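Local coordinates for hydrolase, HAD superfamily, subfamily III A (PDB 3N1U), which probably hydrolyses the phosphate ester of 3-deoxy-D-manno-octulosonate 8-phosphate, releasing inorganic phosphate and the sugar KDO, a precursor of lipopolysaccharide, at residues K20-D25 / E161-I166; G54-M59 / T178-Q183; S97-L102 / Q127-G132. One frame throughout, in Å; residues are numbered along the deposited sequence.

In the fold
The three contacts belong to one HAD-type domain built round a parallel sheet. Contact 1 packs helix 158-169 on strand 21-24, whose end carries Asp25 of the calcium site. Contact 2 adjoins it, with centres about 14 Å apart: Cys163 SG is 3.6 Å from Leu58 CD1. Contact 2 ties helix 49-60 to the C-terminal helix 173-181, near a second subunit. Contact 3 meets contact 1 through Ile23, whose CD1 is 3.7 Å from Tyr99 CD1; these two contacts have centres about 13 Å apart. The side chain of Tyr99 is about 12 Å from that of Asp25. Contacts 2 and 3 do not touch; their nearest atoms are about 10 Å apart.

Contact 1: K20-D25 / E161-I166; sequences KCLICD and ELCDLI. With CA (calcium ion), chain B.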
ATOM      1  N   LYS A  20       5.153  -3.364  32.354  1.00 30.22           N
ATOM      2  CA  LYS A  20       4.327  -4.488  32.714  1.00 30.94           C
ATOM      3  C   LYS A  20       3.035  -4.505  31.877  1.00 30.00           C
ATOM      4  O   LYS A  20       2.289  -5.482  31.919  1.00 30.66           O
ATOM      5  CB  LYS A  20       3.994  -4.429  34.218  1.00 32.51           C
ATOM      6  CG  LYS A  20       5.232  -4.857  35.042  1.00 35.80           C
ATOM      7  CD  LYS A  20       4.956  -5.046  36.503  1.00 45.68           C
ATOM      8  CE  LYS A  20       6.150  -5.837  37.073  1.00 49.80           C
ATOM      9  NZ  LYS A  20       5.982  -6.107  38.521  1.00 56.78           N
ATOM     10  N   CYS A  21       2.775  -3.441  31.129  1.00 29.16           N
ATOM     11  CA  CYS A  21       1.626  -3.434  30.205  1.00 30.06           C
ATOM     12  C   CYS A  21       1.949  -2.547  29.036  1.00 28.50           C
ATOM     13  O   CYS A  21       2.390  -1.403  29.231  1.00 28.34           O
ATOM     14  CB  CYS A  21       0.370  -2.915  30.935  1.00 30.93           C
ATOM     15  SG  CYS A  21      -1.131  -2.816  29.869  1.00 32.22           S
ATOM     16  N   LEU A  22       1.763  -3.050  27.801  1.00 27.20           N
ATOM     17  CA  LEU A  22       1.773  -2.170  26.610  1.00 26.58           C
ATOM     18  C   LEU A  22       0.326  -1.802  26.182  1.00 27.64           C
ATOM     19  O   LEU A  22      -0.534  -2.705  26.024  1.00 29.16           O
ATOM     20  CB  LEU A  22       2.504  -2.875  25.410  1.00 25.10           C
ATOM     21  CG  LEU A  22       2.350  -2.083  24.092  1.00 25.82           C
ATOM     22  CD1 LEU A  22       3.028  -0.684  24.175  1.00 27.19           C
ATOM     23  CD2 LEU A  22       2.966  -2.910  22.929  1.00 25.15           C
ATOM     24  N   ILE A  23       0.066  -0.511  25.980  1.00 26.16           N
ATOM     25  CA  ILE A  23      -1.207  -0.035  25.494  1.00 26.24           C
ATOM     26  C   ILE A  23      -1.006   0.469  24.058  1.00 25.55           C
ATOM     27  O   ILE A  23      -0.057   1.238  23.776  1.00 24.73           O
ATOM     28  CB  ILE A  23      -1.771   1.195  26.306  1.00 25.84           C
ATOM     29  CG1 ILE A  23      -1.745   0.930  27.838  1.00 26.98           C
ATOM     30  CG2 ILE A  23      -3.178   1.500  25.865  1.00 27.08           C
ATOM     31  CD1 ILE A  23      -1.941   2.234  28.681  1.00 28.35           C
ATOM     32  N   CYS A  24      -1.881   0.025  23.157  1.00 25.42           N
ATOM     33  CA  CYS A  24      -1.825   0.469  21.773  1.00 25.20           C
ATOM     34  C   CYS A  24      -3.067   1.198  21.420  1.00 26.57           C
ATOM     35  O   CYS A  24      -4.157   0.791  21.813  1.00 26.43           O
ATOM     36  CB  CYS A  24      -1.712  -0.711  20.766  1.00 26.62           C
ATOM     37  SG  CYS A  24      -0.299  -1.793  21.034  1.00 28.54           S
ATOM     38  N   ASP A  25      -2.899   2.211  20.588  1.00 27.06           N
ATOM     39  CA  ASP A  25      -4.008   2.777  19.826  1.00 27.70           C
ATOM     40  C   ASP A  25      -4.263   1.848  18.616  1.00 27.71           C
ATOM     41  O   ASP A  25      -3.408   1.023  18.279  1.00 25.29           O
ATOM     42  CB  ASP A  25      -3.606   4.148  19.320  1.00 27.83           C
ATOM     43  CG  ASP A  25      -4.681   4.783  18.449  1.00 30.55           C
ATOM     44  OD1 ASP A  25      -5.889   4.715  18.788  1.00 30.94           O
ATOM     45  OD2 ASP A  25      -4.308   5.363  17.427  1.00 32.97           O
ATOM     46  N   GLU A 161       8.078  -3.825  16.639  1.00 25.59           N
ATOM     47  CA  GLU A 161       9.430  -3.269  16.939  1.00 27.56           C
ATOM     48  C   GLU A 161       9.471  -2.867  18.418  1.00 28.17           C
ATOM     49  O   GLU A 161      10.449  -3.135  19.118  1.00 27.93           O
ATOM     50  CB  GLU A 161       9.628  -2.038  16.060  1.00 29.29           C
ATOM     51  CG  GLU A 161      11.002  -1.445  15.997  1.00 35.69           C
ATOM     52  CD  GLU A 161      11.041  -0.246  14.987  1.00 31.93           C
ATOM     53  OE1 GLU A 161      10.350  -0.296  13.963  1.00 34.94           O
ATOM     54  OE2 GLU A 161      11.733   0.734  15.291  1.00 37.99           O
ATOM     55  N   LEU A 162       8.388  -2.260  18.892  1.00 26.04           N
ATOM     56  CA  LEU A 162       8.255  -1.938  20.343  1.00 27.40           C
ATOM     57  C   LEU A 162       8.179  -3.202  21.227  1.00 28.73           C
ATOM     58  O   LEU A 162       8.811  -3.266  22.307  1.00 28.96           O
ATOM     59  CB  LEU A 162       7.038  -0.996  20.549  1.00 25.47           C
ATOM     60  CG  LEU A 162       6.722  -0.604  22.007  1.00 25.24           C
ATOM     61  CD1 LEU A 162       8.051  -0.090  22.651  1.00 28.52           C
ATOM     62  CD2 LEU A 162       5.635   0.460  21.960  1.00 23.24           C
ATOM     63  N   CYS A 163       7.361  -4.188  20.805  1.00 28.81           N
ATOM     64  CA  CYS A 163       7.294  -5.455  21.531  1.00 28.40           C
ATOM     65  C   CYS A 163       8.692  -6.065  21.716  1.00 28.82           C
ATOM     66  O   CYS A 163       9.033  -6.453  22.812  1.00 28.96           O
ATOM     67  CB  CYS A 163       6.349  -6.454  20.855  1.00 28.35           C
ATOM     68  SG  CYS A 163       4.662  -5.917  20.843  1.00 27.47           S
ATOM     69  N   ASP A 164       9.485  -6.116  20.658  1.00 28.41           N
ATOM     70  CA  ASP A 164      10.833  -6.711  20.667  1.00 28.99           C
ATOM     71  C   ASP A 164      11.780  -5.891  21.545  1.00 30.85           C
ATOM     72  O   ASP A 164      12.510  -6.471  22.318  1.00 30.97           O
ATOM     73  CB  ASP A 164      11.412  -6.843  19.255  1.00 31.17           C
ATOM     74  CG  ASP A 164      10.784  -7.977  18.453  1.00 30.64           C
ATOM     75  OD1 ASP A 164       9.895  -8.710  18.986  1.00 32.29           O
ATOM     76  OD2 ASP A 164      11.173  -8.116  17.263  1.00 34.90           O
ATOM     77  N   LEU A 165      11.705  -4.553  21.471  1.00 30.65           N
ATOM     78  CA  LEU A 165      12.500  -3.697  22.395  1.00 31.78           C
ATOM     79  C   LEU A 165      12.241  -4.053  23.868  1.00 31.36           C
ATOM     80  O   LEU A 165      13.177  -4.234  24.661  1.00 33.59           O
ATOM     81  CB  LEU A 165      12.145  -2.205  22.172  1.00 31.12           C
ATOM     82  CG  LEU A 165      12.858  -1.256  23.169  1.00 34.13           C
ATOM     83  CD1 LEU A 165      14.331  -1.088  22.679  1.00 36.89           C
ATOM     84  CD2 LEU A 165      12.141   0.076  23.211  1.00 36.20           C
ATOM     85  N   ILE A 166      10.975  -4.191  24.224  1.00 29.45           N
ATOM     86  CA  ILE A 166      10.586  -4.457  25.617  1.00 29.80           C
ATOM     87  C   ILE A 166      11.098  -5.875  26.022  1.00 31.09           C
ATOM     88  O   ILE A 166      11.766  -6.067  27.078  1.00 31.34           O
ATOM     89  CB  ILE A 166       9.062  -4.311  25.788  1.00 27.45           C
ATOM     90  CG1 ILE A 166       8.612  -2.822  25.652  1.00 29.58           C
ATOM     91  CG2 ILE A 166       8.565  -4.916  27.152  1.00 30.71           C
ATOM     92  CD1 ILE A 166       7.085  -2.688  25.432  1.00 27.77           C
TER
HETATM   93 CA    CA B 200      -4.810   6.845  15.884  1.00 27.49          CA
HETATM   94  O   HOH W   1      -7.205   6.933  15.898  1.00 32.90           O
HETATM   95  O   HOH W   2      -4.914   8.443  14.096  1.00 30.38           O
HETATM   96  O   HOH W   3      -5.014   8.440  17.716  1.00 29.58           O
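No flat group enters the packing of Leu22 against Leu162 and Cys163; a carboxylate, that of Asp25, follows strand 21-24. Its two oxygens have different partners. OD2 of Asp25 binds the calcium ion at 2.2 Å, and OD1 forms a salt bridge with NZ of Lys95. Asp118 OD1, Asp27 O and three waters, each water 2.4 Å from the calcium, complete the site. This is the HAD arrangement, with a parallel sheet between helices and an aspartate motif at the end of a central strand. Strand 21-24 lies between strands 64-68 and 113-117.

The contact itself is apolar and buried. Leu22 points from the strand toward helix 158-169 and meets it with both methyls. CD1 of Leu22 reaches CD2 of Leu162 at 3.6 Å. The chain of Leu22 leaves opposite its backbone N (chi1 171°), which sends the fork outward from the sheet. Leu162 has the same first torsion (chi1 178°), and the two chains pass at a slant. No hydrogen bond links the segments.

Leu55 and Leu58 of helix 49-60 also touch both Leu22 and Cys163, so the two helices share this face of the sheet. Cys21 and Ile23 instead touch helix 96-106. The strand is thus packed by helices through both sets of its side chains, and Asp25 follows directly from it. The second branch of Leu22, CD2, rests against the sulfur of Cys163, with SG at 4.0 Å.

Contact 2: G54-M59 / T178-Q183; sequences GLKLLM and TGYLKQ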
ATOM      1  N   GLY A  54       3.910  -9.933  17.808  1.00 26.70           N
ATOM      2  CA  GLY A  54       4.478  -9.063  18.884  1.00 28.32           C
ATOM      3  C   GLY A  54       3.622  -9.051  20.150  1.00 28.12           C
ATOM      4  O   GLY A  54       4.110  -9.309  21.276  1.00 27.55           O
ATOM      5  N   LEU A  55       2.343  -8.798  19.964  1.00 26.78           N
ATOM      6  CA  LEU A  55       1.433  -8.757  21.120  1.00 28.64           C
ATOM      7  C   LEU A  55       1.300 -10.115  21.766  1.00 29.67           C
ATOM      8  O   LEU A  55       1.286 -10.214  22.983  1.00 30.86           O
ATOM      9  CB  LEU A  55       0.074  -8.180  20.688  1.00 27.17           C
ATOM     10  CG  LEU A  55       0.142  -6.751  20.086  1.00 29.28           C
ATOM     11  CD1 LEU A  55      -1.274  -6.238  19.766  1.00 27.24           C
ATOM     12  CD2 LEU A  55       0.846  -5.766  21.090  1.00 28.38           C
ATOM     13  N   LYS A  56       1.240 -11.186  20.965  1.00 28.60           N
ATOM     14  CA  LYS A  56       1.175 -12.519  21.553  1.00 31.09           C
ATOM     15  C   LYS A  56       2.438 -12.907  22.301  1.00 31.41           C
ATOM     16  O   LYS A  56       2.380 -13.658  23.311  1.00 31.36           O
ATOM     17  CB  LYS A  56       0.863 -13.580  20.485  1.00 32.74           C
ATOM     18  CG  LYS A  56      -0.544 -13.495  19.899  1.00 34.69           C
ATOM     19  CD  LYS A  56      -0.592 -14.433  18.707  1.00 43.04           C
ATOM     20  CE  LYS A  56      -2.016 -14.668  18.254  1.00 48.59           C
ATOM     21  NZ  LYS A  56      -1.963 -15.679  17.146  1.00 51.72           N
ATOM     22  N   LEU A  57       3.579 -12.432  21.804  1.00 29.50           N
ATOM     23  CA  LEU A  57       4.833 -12.693  22.518  1.00 30.39           C
ATOM     24  C   LEU A  57       4.866 -11.950  23.847  1.00 30.64           C
ATOM     25  O   LEU A  57       5.366 -12.487  24.852  1.00 30.79           O
ATOM     26  CB  LEU A  57       6.037 -12.288  21.677  1.00 30.60           C
ATOM     27  CG  LEU A  57       6.334 -13.184  20.439  1.00 31.70           C
ATOM     28  CD1 LEU A  57       7.372 -12.583  19.455  1.00 31.27           C
ATOM     29  CD2 LEU A  57       6.789 -14.549  20.866  1.00 31.25           C
ATOM     30  N   LEU A  58       4.416 -10.700  23.862  1.00 30.14           N
ATOM     31  CA  LEU A  58       4.375 -10.020  25.176  1.00 29.79           C
ATOM     32  C   LEU A  58       3.533 -10.811  26.145  1.00 30.80           C
ATOM     33  O   LEU A  58       3.915 -11.071  27.307  1.00 32.31           O
ATOM     34  CB  LEU A  58       3.791  -8.604  25.050  1.00 28.62           C
ATOM     35  CG  LEU A  58       4.675  -7.543  24.384  1.00 31.04           C
ATOM     36  CD1 LEU A  58       3.945  -6.178  24.392  1.00 26.79           C
ATOM     37  CD2 LEU A  58       5.998  -7.449  25.120  1.00 30.10           C
HETATM   38  N   MSE A  59       2.353 -11.193  25.707  1.00 31.80           N
HETATM   39  CA  MSE A  59       1.455 -11.911  26.622  1.00 33.91           C
HETATM   40  C   MSE A  59       1.991 -13.281  27.067  1.00 34.91           C
HETATM   41  O   MSE A  59       1.766 -13.677  28.225  1.00 34.46           O
HETATM   42  CB  MSE A  59       0.060 -12.019  25.968  1.00 33.91           C
HETATM   43  CG  MSE A  59      -0.624 -10.607  25.838  1.00 36.27           C
HETATM   44 SE   MSE A  59      -2.493 -10.811  25.224  1.00 42.60          SE
HETATM   45  CE  MSE A  59      -2.047 -10.882  23.370  1.00 40.56           C
ATOM     46  N   THR A 178       9.383 -19.280  23.230  1.00 43.03           N
ATOM     47  CA  THR A 178       9.261 -20.645  23.734  1.00 46.34           C
ATOM     48  C   THR A 178       7.820 -20.856  24.186  1.00 46.24           C
ATOM     49  O   THR A 178       7.166 -21.775  23.704  1.00 48.13           O
ATOM     50  CB  THR A 178      10.361 -20.984  24.790  1.00 47.25           C
ATOM     51  OG1 THR A 178      11.645 -20.928  24.125  1.00 47.59           O
ATOM     52  CG2 THR A 178      10.160 -22.393  25.304  1.00 51.94           C
ATOM     53  N   GLY A 179       7.348 -19.980  25.058  1.00 46.89           N
ATOM     54  CA  GLY A 179       5.977 -19.988  25.570  1.00 48.96           C
ATOM     55  C   GLY A 179       4.893 -19.903  24.511  1.00 49.89           C
ATOM     56  O   GLY A 179       3.962 -20.719  24.524  1.00 51.85           O
ATOM     57  N   TYR A 180       5.028 -18.968  23.558  1.00 46.90           N
ATOM     58  CA  TYR A 180       4.154 -18.963  22.385  1.00 47.34           C
ATOM     59  C   TYR A 180       4.093 -20.297  21.633  1.00 49.44           C
ATOM     60  O   TYR A 180       2.998 -20.747  21.284  1.00 50.33           O
ATOM     61  CB  TYR A 180       4.547 -17.851  21.391  1.00 44.19           C
ATOM     62  CG  TYR A 180       3.830 -17.944  20.064  1.00 44.23           C
ATOM     63  CD1 TYR A 180       2.560 -17.391  19.886  1.00 44.92           C
ATOM     64  CD2 TYR A 180       4.431 -18.591  18.987  1.00 44.74           C
ATOM     65  CE1 TYR A 180       1.898 -17.483  18.627  1.00 43.44           C
ATOM     66  CE2 TYR A 180       3.800 -18.678  17.740  1.00 43.36           C
ATOM     67  CZ  TYR A 180       2.533 -18.132  17.572  1.00 44.35           C
ATOM     68  OH  TYR A 180       1.935 -18.258  16.323  1.00 44.09           O
ATOM     69  N   LEU A 181       5.254 -20.875  21.327  1.00 51.99           N
ATOM     70  CA  LEU A 181       5.339 -22.047  20.426  1.00 56.04           C
ATOM     71  C   LEU A 181       4.770 -23.305  21.059  1.00 59.89           C
ATOM     72  O   LEU A 181       4.580 -24.302  20.376  1.00 61.97           O
ATOM     73  CB  LEU A 181       6.770 -22.313  19.901  1.00 55.94           C
ATOM     74  CG  LEU A 181       7.329 -21.422  18.772  1.00 54.70           C
ATOM     75  CD1 LEU A 181       8.832 -21.645  18.596  1.00 56.02           C
ATOM     76  CD2 LEU A 181       6.624 -21.601  17.436  1.00 54.35           C
ATOM     77  N   LYS A 182       4.483 -23.218  22.351  1.00 62.71           N
ATOM     78  CA  LYS A 182       3.968 -24.321  23.139  1.00 68.18           C
ATOM     79  C   LYS A 182       2.475 -24.158  23.456  1.00 69.56           C
ATOM     80  O   LYS A 182       1.990 -24.697  24.444  1.00 71.60           O
ATOM     81  CB  LYS A 182       4.774 -24.432  24.427  1.00 68.31           C
ATOM     82  CG  LYS A 182       6.262 -24.654  24.218  1.00 70.30           C
ATOM     83  CD  LYS A 182       6.935 -24.931  25.570  1.00 74.17           C
ATOM     84  CE  LYS A 182       8.158 -25.837  25.423  1.00 76.32           C
ATOM     85  NZ  LYS A 182       8.846 -26.029  26.732  1.00 78.72           N
ATOM     86  N   GLN A 183       1.751 -23.426  22.612  1.00 70.39           N
ATOM     87  CA  GLN A 183       0.302 -23.270  22.782  1.00 71.69           C
ATOM     88  C   GLN A 183      -0.407 -23.166  21.435  1.00 71.30           C
ATOM     89  O   GLN A 183       0.227 -23.172  20.379  1.00 71.34           O
ATOM     90  CB  GLN A 183      -0.031 -22.054  23.663  1.00 70.79           C
ATOM     91  CG  GLN A 183       0.614 -22.080  25.053  1.00 73.42           C
ATOM     92  CD  GLN A 183       0.348 -20.813  25.856  1.00 76.27           C
ATOM     93  OE1 GLN A 183       1.232 -19.957  26.024  1.00 77.16           O
ATOM     94  NE2 GLN A 183      -0.880 -20.680  26.350  1.00 77.57           N
TER
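Lys56 and Leu57 of helix 49-60 meet Tyr180 of helix 173-181 without any hydrogen bond between the segments. The contact has an aliphatic part and an aromatic part, and Tyr180 supplies both. Leu57 and Tyr180 have the nearest CA atoms, 6.3 Å apart.

The aliphatic part is Leu57 on the root of the tyrosine. CD2 of Leu57 lies 4.0 Å from CB of Tyr180. The start of the Leu57 side chain does not aim at helix 173-181, but its end comes nearer and delivers this methyl.

The aromatic part is made by the lysine chain. Lys56 is extended beyond CG and crosses the ring at an angle. Its CD lies 3.9 Å from CE1 of Tyr180. The ring reaches this place because its CG is opposite the backbone N (chi1 170°). The polar ends do not bond to each other: Lys56 NZ is 4.7 Å from Tyr180 OH.

At the end of helix 173-181, Gln183 N bonds to Tyr180 O at 3.2 Å, and Lys182 N bonds weakly to Gly179 O; Gln183 is poorly ordered.

Contacts between subunits add to these. In the homotetramer, Leu57 packs on Leu120 of a second subunit, Tyr180 on its Val93 and Leu181 on its Pro121. The Tyr180 side chain is also about 9 Å from a bound calcium ion. This is consistent with the C-terminal region lying near a neighbouring active site, as in KdsC relatives.

The chemistry is that of van der Waals packing: methyl and methylene groups meet the tyrosine, and no polar bond between the segments fixes the direction of its ring.

Contact 3: S97-L102 / Q127-G132; sequences SAYQHL and QQVGLG
The hydroxyl of Tyr99, whose ring meets Val129 and Gln128, forms a hydrogen bond with OD1 of Asp110. That partner comes from the loop before strand 113-117, and Gln128 touches the same residue. The bond ties down the far end of the ring. No hydrogen bond joins segments 97-102 and 127-132 themselves.

Val129 packs on the hydroxyl end of the ring through a single methyl. Its CG1 is 3.6 Å from CE1 of Tyr99 and 3.9 Å from OH. This methyl stands beside the backbone N of Val129 (chi1 -60°). Val129 is the first residue to leave helical geometry after helix 123-128; its methyl brings the link to strand 131-134 against the ring.

Gln128 comes to the same side of the ring plane, farther from the hydroxyl, with an extended chain. Its OE1 is 4.0 Å from both CD2 and CE2 of Tyr99, a touch and not a bond. The amide and ring planes are 44° apart, so the groups are not stacked. The glutamine is on the solvent side, while Tyr99 and Val129 are buried.

The contact joins two successive helical crossovers on one face of the HAD sheet. Phe113 of strand 113-117 meets the Tyr99 ring edge-to-face and also touches Val129. Ile23 of strand 21-24 packs on Tyr99 as well. Helix 96-106 thus lies over these central strands, next to the link from helix 123-128 to strand 131-134.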
ATOM      1  N   SER A  97      -9.450   9.205  30.552  1.00 39.30           N
ATOM      2  CA  SER A  97     -10.336   8.475  31.478  1.00 41.28           C
ATOM      3  C   SER A  97     -10.216   6.940  31.320  1.00 39.28           C
ATOM      4  O   SER A  97     -10.234   6.177  32.303  1.00 39.73           O
ATOM      5  CB  SER A  97     -11.789   8.945  31.290  1.00 42.59           C
ATOM      6  OG  SER A  97     -12.599   8.223  32.173  1.00 51.65           O
ATOM      7  N   ALA A  98     -10.070   6.474  30.088  1.00 36.61           N
ATOM      8  CA  ALA A  98      -9.844   5.040  29.901  1.00 34.56           C
ATOM      9  C   ALA A  98      -8.495   4.597  30.506  1.00 33.40           C
ATOM     10  O   ALA A  98      -8.389   3.506  31.041  1.00 33.25           O
ATOM     11  CB  ALA A  98      -9.885   4.661  28.393  1.00 32.83           C
ATOM     12  N   TYR A  99      -7.448   5.400  30.318  1.00 32.82           N
ATOM     13  CA  TYR A  99      -6.161   5.078  30.909  1.00 32.97           C
ATOM     14  C   TYR A  99      -6.266   4.954  32.424  1.00 34.33           C
ATOM     15  O   TYR A  99      -5.692   4.045  33.029  1.00 33.62           O
ATOM     16  CB  TYR A  99      -5.135   6.156  30.584  1.00 33.35           C
ATOM     17  CG  TYR A  99      -3.827   5.932  31.344  1.00 33.10           C
ATOM     18  CD1 TYR A  99      -2.919   4.959  30.928  1.00 33.76           C
ATOM     19  CD2 TYR A  99      -3.514   6.683  32.482  1.00 36.66           C
ATOM     20  CE1 TYR A  99      -1.724   4.739  31.636  1.00 35.79           C
ATOM     21  CE2 TYR A  99      -2.343   6.474  33.184  1.00 36.35           C
ATOM     22  CZ  TYR A  99      -1.446   5.506  32.746  1.00 37.25           C
ATOM     23  OH  TYR A  99      -0.281   5.322  33.451  1.00 36.18           O
ATOM     24  N   GLN A 100      -7.004   5.875  33.053  1.00 35.29           N
ATOM     25  CA  GLN A 100      -7.082   5.848  34.518  1.00 38.48           C
ATOM     26  C   GLN A 100      -7.840   4.601  34.988  1.00 38.80           C
ATOM     27  O   GLN A 100      -7.499   4.007  36.018  1.00 39.05           O
ATOM     28  CB  GLN A 100      -7.694   7.173  35.077  1.00 38.74           C
ATOM     29  CG  GLN A 100      -7.646   7.297  36.630  1.00 49.03           C
ATOM     30  CD  GLN A 100      -6.240   7.187  37.248  1.00 55.10           C
ATOM     31  OE1 GLN A 100      -5.230   7.648  36.674  1.00 57.38           O
ATOM     32  NE2 GLN A 100      -6.177   6.576  38.427  1.00 58.80           N
ATOM     33  N   HIS A 101      -8.845   4.192  34.216  1.00 39.25           N
ATOM     34  CA  HIS A 101      -9.605   2.988  34.518  1.00 40.45           C
ATOM     35  C   HIS A 101      -8.731   1.746  34.378  1.00 38.98           C
ATOM     36  O   HIS A 101      -8.770   0.842  35.238  1.00 39.22           O
ATOM     37  CB  HIS A 101     -10.811   2.854  33.584  1.00 41.76           C
ATOM     38  CG  HIS A 101     -11.651   1.647  33.872  1.00 45.74           C
ATOM     39  ND1 HIS A 101     -11.324   0.394  33.409  1.00 46.06           N
ATOM     40  CD2 HIS A 101     -12.785   1.495  34.600  1.00 49.37           C
ATOM     41  CE1 HIS A 101     -12.222  -0.481  33.826  1.00 48.20           C
ATOM     42  NE2 HIS A 101     -13.111   0.158  34.566  1.00 51.59           N
ATOM     43  N   LEU A 102      -7.944   1.701  33.299  1.00 37.55           N
ATOM     44  CA  LEU A 102      -7.013   0.578  33.092  1.00 35.73           C
ATOM     45  C   LEU A 102      -5.982   0.522  34.228  1.00 36.27           C
ATOM     46  O   LEU A 102      -5.634  -0.544  34.735  1.00 34.75           O
ATOM     47  CB  LEU A 102      -6.306   0.730  31.757  1.00 34.07           C
ATOM     48  CG  LEU A 102      -5.312  -0.383  31.417  1.00 33.22           C
ATOM     49  CD1 LEU A 102      -5.943  -1.776  31.299  1.00 34.97           C
ATOM     50  CD2 LEU A 102      -4.512  -0.011  30.148  1.00 32.30           C
ATOM     51  N   GLN A 127       2.904  11.201  27.116  1.00 32.58           N
ATOM     52  CA  GLN A 127       3.707  11.979  28.089  1.00 35.33           C
ATOM     53  C   GLN A 127       3.621  11.446  29.519  1.00 36.23           C
ATOM     54  O   GLN A 127       4.594  11.569  30.305  1.00 38.47           O
ATOM     55  CB  GLN A 127       3.292  13.446  28.032  1.00 37.57           C
ATOM     56  CG  GLN A 127       3.549  14.012  26.651  1.00 41.86           C
ATOM     57  CD  GLN A 127       3.331  15.527  26.548  1.00 50.46           C
ATOM     58  OE1 GLN A 127       2.200  16.008  26.418  1.00 54.19           O
ATOM     59  NE2 GLN A 127       4.429  16.275  26.547  1.00 50.69           N
ATOM     60  N   GLN A 128       2.494  10.824  29.865  1.00 34.46           N
ATOM     61  CA  GLN A 128       2.290  10.362  31.262  1.00 34.85           C
ATOM     62  C   GLN A 128       2.952   9.027  31.605  1.00 32.65           C
ATOM     63  O   GLN A 128       3.455   8.850  32.709  1.00 31.72           O
ATOM     64  CB  GLN A 128       0.788  10.235  31.547  1.00 35.60           C
ATOM     65  CG  GLN A 128       0.463  10.167  33.031  1.00 44.58           C
ATOM     66  CD  GLN A 128      -1.026  10.298  33.248  1.00 53.02           C
ATOM     67  OE1 GLN A 128      -1.813  10.309  32.280  1.00 58.13           O
ATOM     68  NE2 GLN A 128      -1.426  10.348  34.493  1.00 58.32           N
ATOM     69  N   VAL A 129       2.958   8.075  30.664  1.00 31.50           N
ATOM     70  CA  VAL A 129       3.426   6.690  30.933  1.00 29.45           C
ATOM     71  C   VAL A 129       4.931   6.593  30.956  1.00 30.14           C
ATOM     72  O   VAL A 129       5.621   7.555  30.590  1.00 32.59           O
ATOM     73  CB  VAL A 129       2.865   5.675  29.886  1.00 30.24           C
ATOM     74  CG1 VAL A 129       1.305   5.677  29.920  1.00 29.04           C
ATOM     75  CG2 VAL A 129       3.390   5.982  28.462  1.00 27.48           C
ATOM     76  N   GLY A 130       5.461   5.444  31.367  1.00 29.84           N
ATOM     77  CA  GLY A 130       6.917   5.289  31.484  1.00 30.18           C
ATOM     78  C   GLY A 130       7.602   5.336  30.128  1.00 30.74           C
ATOM     79  O   GLY A 130       8.704   5.895  29.979  1.00 31.38           O
ATOM     80  N   LEU A 131       6.957   4.732  29.123  1.00 28.97           N
ATOM     81  CA  LEU A 131       7.553   4.639  27.798  1.00 28.84           C
ATOM     82  C   LEU A 131       6.508   5.023  26.734  1.00 28.56           C
ATOM     83  O   LEU A 131       5.651   4.219  26.341  1.00 27.80           O
ATOM     84  CB  LEU A 131       8.157   3.218  27.548  1.00 28.47           C
ATOM     85  CG  LEU A 131       8.765   2.961  26.132  1.00 26.85           C
ATOM     86  CD1 LEU A 131       9.815   4.022  25.722  1.00 30.58           C
ATOM     87  CD2 LEU A 131       9.437   1.575  26.201  1.00 31.11           C
ATOM     88  N   GLY A 132       6.525   6.295  26.346  1.00 29.21           N
ATOM     89  CA  GLY A 132       5.529   6.857  25.406  1.00 28.50           C
ATOM     90  C   GLY A 132       6.175   6.782  24.039  1.00 29.39           C
ATOM     91  O   GLY A 132       7.278   7.292  23.841  1.00 29.29           O
TER